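Local structure of tetracycline Repressor, class A (5MRU) at residues R84-R87 with Q88-A92; L146-Q149 with A150-E154. The protein represses the tetracycline resistance gene by binding its operator DNA through a helix-turn-helix, and lowers its grip on the promoter when tetracycline binds. All blocks are in the same frame, centred on the assembly; numbering follows the deposited sequence.

In the fold
Contact 1 and contact 2 are both i to i+4 contacts within single helices, near the C-terminal ends of helix 75-91 and helix 127-153, their centres about 15 Å apart. The first is the core piece: it lies near the centre of the chain and most of its touching residues are buried, with Phe86 against the anhydrotetracycline. Residues 146-154 are only partly buried and border the second subunit. The two helices meet where Arg87 pairs with Glu148 and the Gln149 amide reaches the carbonyl of Leu90. Their chemistry differs accordingly: contact 1 stacks apolar groups on flat ones, whereas contact 2 is mainly backbone hydrogen bonding, with two acids near each other on its more open side.

Contact 1: R84-R87 with Q88-A92; sequences RSFR and QALLA. With TDC (5a,6-anhydrotetracycline), chain B.
Phe86 and Leu90 meet one helical turn apart because Phe86 CG stands opposite its backbone N (chi1 -179°), beside the carbonyl carbon, which carries the ring forward along the helix, while CG of Leu90 lies beside its own N (chi1 -64°). The pairing repeats one residue on, where Arg87 runs out extended as far as NE and meets Leu91. The Phe86 ring is sandwiched. Over one face sits Leu90 CD1, 4.1 Å from the ring centroid and displaced toward the rim, a CH-pi contact. Over the opposite face, above the ring centre, lies O1C of the anhydrotetracycline, 3.4 Å from Phe86 CZ, and the ligand methyl C43 comes to Phe86 CD2. Leu90 thus backs the ring from behind as the ring lines the drug pocket, and His100 meets it edge-to-face.

The Arg87 guanidinium carries Leu91 CD1 over the centre of one face, 3.6 Å from Arg87 CZ. Gln88, bent at its second torsion, runs alongside Arg87 with its amide plane perpendicular to the guanidinium; OE1 approaches obliquely, 3.5 Å from Arg87 NH1. The helix backbone supplies its usual i to i+4 bonds: Leu90 N to Phe86 O at 3.1 Å, and Leu91 N to Arg87 O at 3.0 Å.

Ser85 turns the other way, its OG taking hydrogen bonds from the backbone N of Ser65 and Thr66, close to the tetracycline-binding His64. Helix 127-153 packs on one flank, with Thr141 against Phe86 and Arg87, Val145 against Leu91, and Glu148 in a salt bridge with Arg87 NH2; helix 48-63 contributes Leu60 to Phe86, and both Leu60 and Asn63 to Ala89.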
loop_
_atom_site.group_PDB
_atom_site.type_symbol
_atom_site.label_atom_id
_atom_site.label_comp_id
_atom_site.label_asym_id
_atom_site.label_seq_id
_atom_site.Cartn_x
_atom_site.Cartn_y
_atom_site.Cartn_z
ATOM N N ARG A 84 -10.683 5.267 9.215
ATOM C CA ARG A 84 -10.334 6.676 9.310
ATOM C C ARG A 84 -9.258 6.887 10.320
ATOM O O ARG A 84 -8.322 7.671 10.092
ATOM C CB ARG A 84 -11.562 7.496 9.692
ATOM C CG ARG A 84 -12.380 7.808 8.479
ATOM C CD ARG A 84 -13.702 8.320 8.903
ATOM N NE ARG A 84 -14.420 8.914 7.792
ATOM C CZ ARG A 84 -15.742 9.080 7.782
ATOM N NH1 ARG A 84 -16.480 8.696 8.825
ATOM N NH2 ARG A 84 -16.334 9.627 6.723
ATOM N N SER A 85 -9.392 6.199 11.445
ATOM C CA SER A 85 -8.484 6.392 12.568
ATOM C C SER A 85 -7.115 5.754 12.339
ATOM O O SER A 85 -6.093 6.312 12.709
ATOM C CB SER A 85 -9.113 5.795 13.783
ATOM O OG SER A 85 -8.356 6.132 14.889
ATOM N N PHE A 86 -7.114 4.554 11.755
ATOM C CA PHE A 86 -5.897 3.884 11.330
ATOM C C PHE A 86 -5.129 4.832 10.411
ATOM O O PHE A 86 -4.020 5.246 10.726
ATOM C CB PHE A 86 -6.258 2.576 10.620
ATOM C CG PHE A 86 -5.064 1.757 10.137
ATOM C CD1 PHE A 86 -3.957 1.567 10.925
ATOM C CD2 PHE A 86 -5.105 1.124 8.909
ATOM C CE1 PHE A 86 -2.893 0.800 10.508
ATOM C CE2 PHE A 86 -4.038 0.351 8.467
ATOM C CZ PHE A 86 -2.921 0.189 9.278
ATOM N N ARG A 87 -5.786 5.238 9.330
ATOM C CA ARG A 87 -5.215 6.109 8.306
ATOM C C ARG A 87 -4.537 7.315 8.861
ATOM O O ARG A 87 -3.469 7.655 8.435
ATOM C CB ARG A 87 -6.308 6.602 7.365
ATOM C CG ARG A 87 -5.827 7.662 6.417
ATOM C CD ARG A 87 -6.699 7.732 5.181
ATOM N NE ARG A 87 -6.285 8.773 4.207
ATOM C CZ ARG A 87 -6.714 10.039 4.195
ATOM N NH1 ARG A 87 -7.543 10.460 5.120
ATOM N NH2 ARG A 87 -6.305 10.889 3.261
ATOM N N GLN A 88 -5.182 7.989 9.787
ATOM C CA GLN A 88 -4.571 9.182 10.420
ATOM C C GLN A 88 -3.326 8.841 11.252
ATOM O O GLN A 88 -2.375 9.641 11.321
ATOM C CB GLN A 88 -5.599 9.946 11.269
ATOM C CG GLN A 88 -6.704 10.603 10.437
ATOM C CD GLN A 88 -6.160 11.570 9.380
ATOM O OE1 GLN A 88 -6.734 11.708 8.290
ATOM N NE2 GLN A 88 -5.029 12.223 9.687
ATOM N N ALA A 89 -3.306 7.647 11.855
ATOM C CA ALA A 89 -2.111 7.190 12.569
ATOM C C ALA A 89 -0.944 7.039 11.593
ATOM O O ALA A 89 0.182 7.396 11.888
ATOM C CB ALA A 89 -2.414 5.878 13.264
ATOM N N LEU A 90 -1.234 6.500 10.415
ATOM C CA LEU A 90 -0.237 6.333 9.369
ATOM C C LEU A 90 0.272 7.661 8.805
ATOM O O LEU A 90 1.484 7.788 8.568
ATOM C CB LEU A 90 -0.798 5.480 8.236
ATOM C CG LEU A 90 -1.149 4.052 8.602
ATOM C CD1 LEU A 90 -1.487 3.193 7.392
ATOM C CD2 LEU A 90 -0.002 3.411 9.359
ATOM N N LEU A 91 -0.638 8.642 8.664
ATOM C CA LEU A 91 -0.333 9.953 8.092
ATOM C C LEU A 91 0.355 10.935 9.054
ATOM O O LEU A 91 1.037 11.843 8.597
ATOM C CB LEU A 91 -1.622 10.578 7.495
ATOM C CG LEU A 91 -2.210 9.990 6.160
ATOM C CD1 LEU A 91 -3.570 10.538 5.798
ATOM C CD2 LEU A 91 -1.273 10.206 4.968
ATOM N N ALA A 92 0.186 10.763 10.363
ATOM C CA ALA A 92 0.911 11.538 11.371
ATOM C C ALA A 92 2.455 11.551 11.277
ATOM O O ALA A 92 3.100 12.364 11.933
ATOM C CB ALA A 92 0.571 11.021 12.766
HETATM O O12 TDC B . -2.607 -3.646 10.478
HETATM C C12 TDC B . -3.661 -4.147 10.959
HETATM C C1B TDC B . -3.858 -5.615 10.961
HETATM C C11 TDC B . -2.840 -6.429 10.486
HETATM O O11 TDC B . -1.662 -5.886 9.998
HETATM C C1A TDC B . -2.982 -7.806 10.479
HETATM C C10 TDC B . -1.959 -8.611 9.998
HETATM O O10 TDC B . -0.770 -8.102 9.499
HETATM C C9 TDC B . -2.123 -10.069 10.006
HETATM C C8 TDC B . -3.295 -10.601 10.502
HETATM C C7 TDC B . -4.290 -9.759 10.972
HETATM C C61 TDC B . -4.159 -8.372 10.969
HETATM C C6 TDC B . -5.191 -7.535 11.454
HETATM C C62 TDC B . -6.488 -8.058 11.996
HETATM C C51 TDC B . -5.039 -6.152 11.458
HETATM C C5 TDC B . -6.159 -5.261 11.965
HETATM C C1C TDC B . -4.718 -3.302 11.612
HETATM C C1 TDC B . -4.576 -3.355 13.137
HETATM O O1 TDC B . -3.623 -3.945 13.639
HETATM O O1C TDC B . -4.717 -1.982 11.126
HETATM C C41 TDC B . -6.086 -3.854 11.355
HETATM C C4 TDC B . -7.236 -2.964 11.927
HETATM N N4 TDC B . -7.956 -1.999 11.011
HETATM C C43 TDC B . -7.102 -1.325 9.994
HETATM C C42 TDC B . -8.995 -2.809 10.286
HETATM C C3 TDC B . -6.850 -2.337 13.275
HETATM O O3 TDC B . -7.729 -1.692 13.829
HETATM C C2 TDC B . -5.572 -2.614 13.888
HETATM C C21 TDC B . -5.266 -2.117 15.240
HETATM O O21 TDC B . -6.138 -1.536 15.904
HETATM N N21 TDC B . -4.087 -2.385 15.841
#

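Contact 2: L146-Q149 with A150-E154; sequences LEEQ and AGDSE
Ala150 N donates to Leu146 O at 3.0 Å and Gly151 N to Glu147 O at 3.1 Å, continuing the i to i+4 hydrogen bonds of helix 127-153 toward its C-terminal end. The Asp152 N to Glu148 O bond is weak, at 3.3 Å, and Ser153 N to Gln149 O measures 2.8 Å.

Van der Waals contact is mostly side chain on backbone: Ala150 CB lies 3.3 Å from Leu146 O, and Ser153 CB rests on Gln149 O. Asp152 leans back over the preceding turn, its CG beside its own N (chi1 -70°), which brings the carboxylate carbon 3.4 Å from Glu148 O.

Among the charged groups, Glu148 OE2 and Asp152 OD2 stand 4.6 Å apart, with Glu148 also paired to Arg87. Gln149 spans to its neighbours through both amide ends, NE2 to Leu90 O and OE1 to Ala97 N. Glu147 faces the second subunit, where Gly102 N of that chain donates to its OE1, near a bound magnesium ion.

Two carboxylates this close, though not touching, would probably disfavour double ionisation slightly, an effect that Arg87 should partly offset at Glu148.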
loop_
_atom_site.group_PDB
_atom_site.type_symbol
_atom_site.label_atom_id
_atom_site.label_comp_id
_atom_site.label_asym_id
_atom_site.label_seq_id
_atom_site.Cartn_x
_atom_site.Cartn_y
_atom_site.Cartn_z
ATOM N N LEU A 146 0.190 5.040 1.392
ATOM C CA LEU A 146 1.463 4.922 0.705
ATOM C C LEU A 146 1.489 5.808 -0.528
ATOM O O LEU A 146 2.467 6.470 -0.775
ATOM C CB LEU A 146 1.730 3.485 0.280
ATOM C CG LEU A 146 3.129 3.162 -0.249
ATOM C CD1 LEU A 146 4.126 3.092 0.881
ATOM C CD2 LEU A 146 3.076 1.831 -0.965
ATOM N N GLU A 147 0.424 5.818 -1.307
ATOM C CA GLU A 147 0.407 6.581 -2.549
ATOM C C GLU A 147 0.357 8.044 -2.220
ATOM O O GLU A 147 1.082 8.841 -2.812
ATOM C CB GLU A 147 -0.729 6.166 -3.453
ATOM C CG GLU A 147 -0.623 4.724 -3.952
ATOM C CD GLU A 147 -0.232 4.660 -5.408
ATOM O OE1 GLU A 147 0.387 5.640 -5.871
ATOM O OE2 GLU A 147 -0.548 3.654 -6.084
ATOM N N GLU A 148 -0.418 8.412 -1.220
ATOM C CA GLU A 148 -0.397 9.807 -0.803
ATOM C C GLU A 148 0.993 10.279 -0.332
ATOM O O GLU A 148 1.417 11.369 -0.664
ATOM C CB GLU A 148 -1.447 10.056 0.297
ATOM C CG GLU A 148 -1.347 11.476 0.864
ATOM C CD GLU A 148 -2.471 11.885 1.790
ATOM O OE1 GLU A 148 -3.318 11.035 2.180
ATOM O OE2 GLU A 148 -2.464 13.110 2.099
ATOM N N GLN A 149 1.682 9.451 0.460
ATOM C CA GLN A 149 2.927 9.842 1.128
ATOM C C GLN A 149 4.093 9.915 0.186
ATOM O O GLN A 149 4.891 10.823 0.268
ATOM C CB GLN A 149 3.202 8.912 2.274
ATOM C CG GLN A 149 2.494 9.374 3.527
ATOM C CD GLN A 149 2.674 8.494 4.741
ATOM O OE1 GLN A 149 2.957 7.311 4.642
ATOM N NE2 GLN A 149 2.456 9.069 5.898
ATOM N N ALA A 150 4.162 8.971 -0.733
ATOM C CA ALA A 150 5.160 8.945 -1.762
ATOM C C ALA A 150 4.997 10.057 -2.796
ATOM O O ALA A 150 5.958 10.692 -3.182
ATOM C CB ALA A 150 5.041 7.607 -2.455
ATOM N N GLY A 151 3.777 10.261 -3.289
ATOM C CA GLY A 151 3.490 11.316 -4.260
ATOM C C GLY A 151 4.018 12.640 -3.744
ATOM O O GLY A 151 4.675 13.400 -4.472
ATOM N N ASP A 152 3.727 12.894 -2.464
ATOM C CA ASP A 152 4.281 14.050 -1.735
ATOM C C ASP A 152 5.802 13.933 -1.606
ATOM O O ASP A 152 6.512 14.780 -2.128
ATOM C CB ASP A 152 3.607 14.204 -0.353
ATOM C CG ASP A 152 2.131 14.660 -0.455
ATOM O OD1 ASP A 152 1.590 14.791 -1.590
ATOM O OD2 ASP A 152 1.509 14.880 0.613
ATOM N N SER A 153 6.281 12.866 -0.945
ATOM C CA SER A 153 7.734 12.555 -0.795
ATOM C C SER A 153 8.613 12.673 -2.049
ATOM O O SER A 153 9.763 13.046 -1.935
ATOM C CB SER A 153 7.942 11.138 -0.223
ATOM O OG SER A 153 8.603 11.174 1.021
ATOM N N GLU A 154 8.067 12.321 -3.213
ATOM C CA GLU A 154 8.829 12.205 -4.467
ATOM C C GLU A 154 8.822 13.473 -5.313
ATOM O O GLU A 154 9.493 13.537 -6.349
ATOM C CB GLU A 154 8.259 11.071 -5.364
ATOM C CG GLU A 154 8.148 9.644 -4.791
ATOM C CD GLU A 154 9.214 9.293 -3.782
ATOM O OE1 GLU A 154 8.875 8.548 -2.836
ATOM O OE2 GLU A 154 10.368 9.744 -3.927
#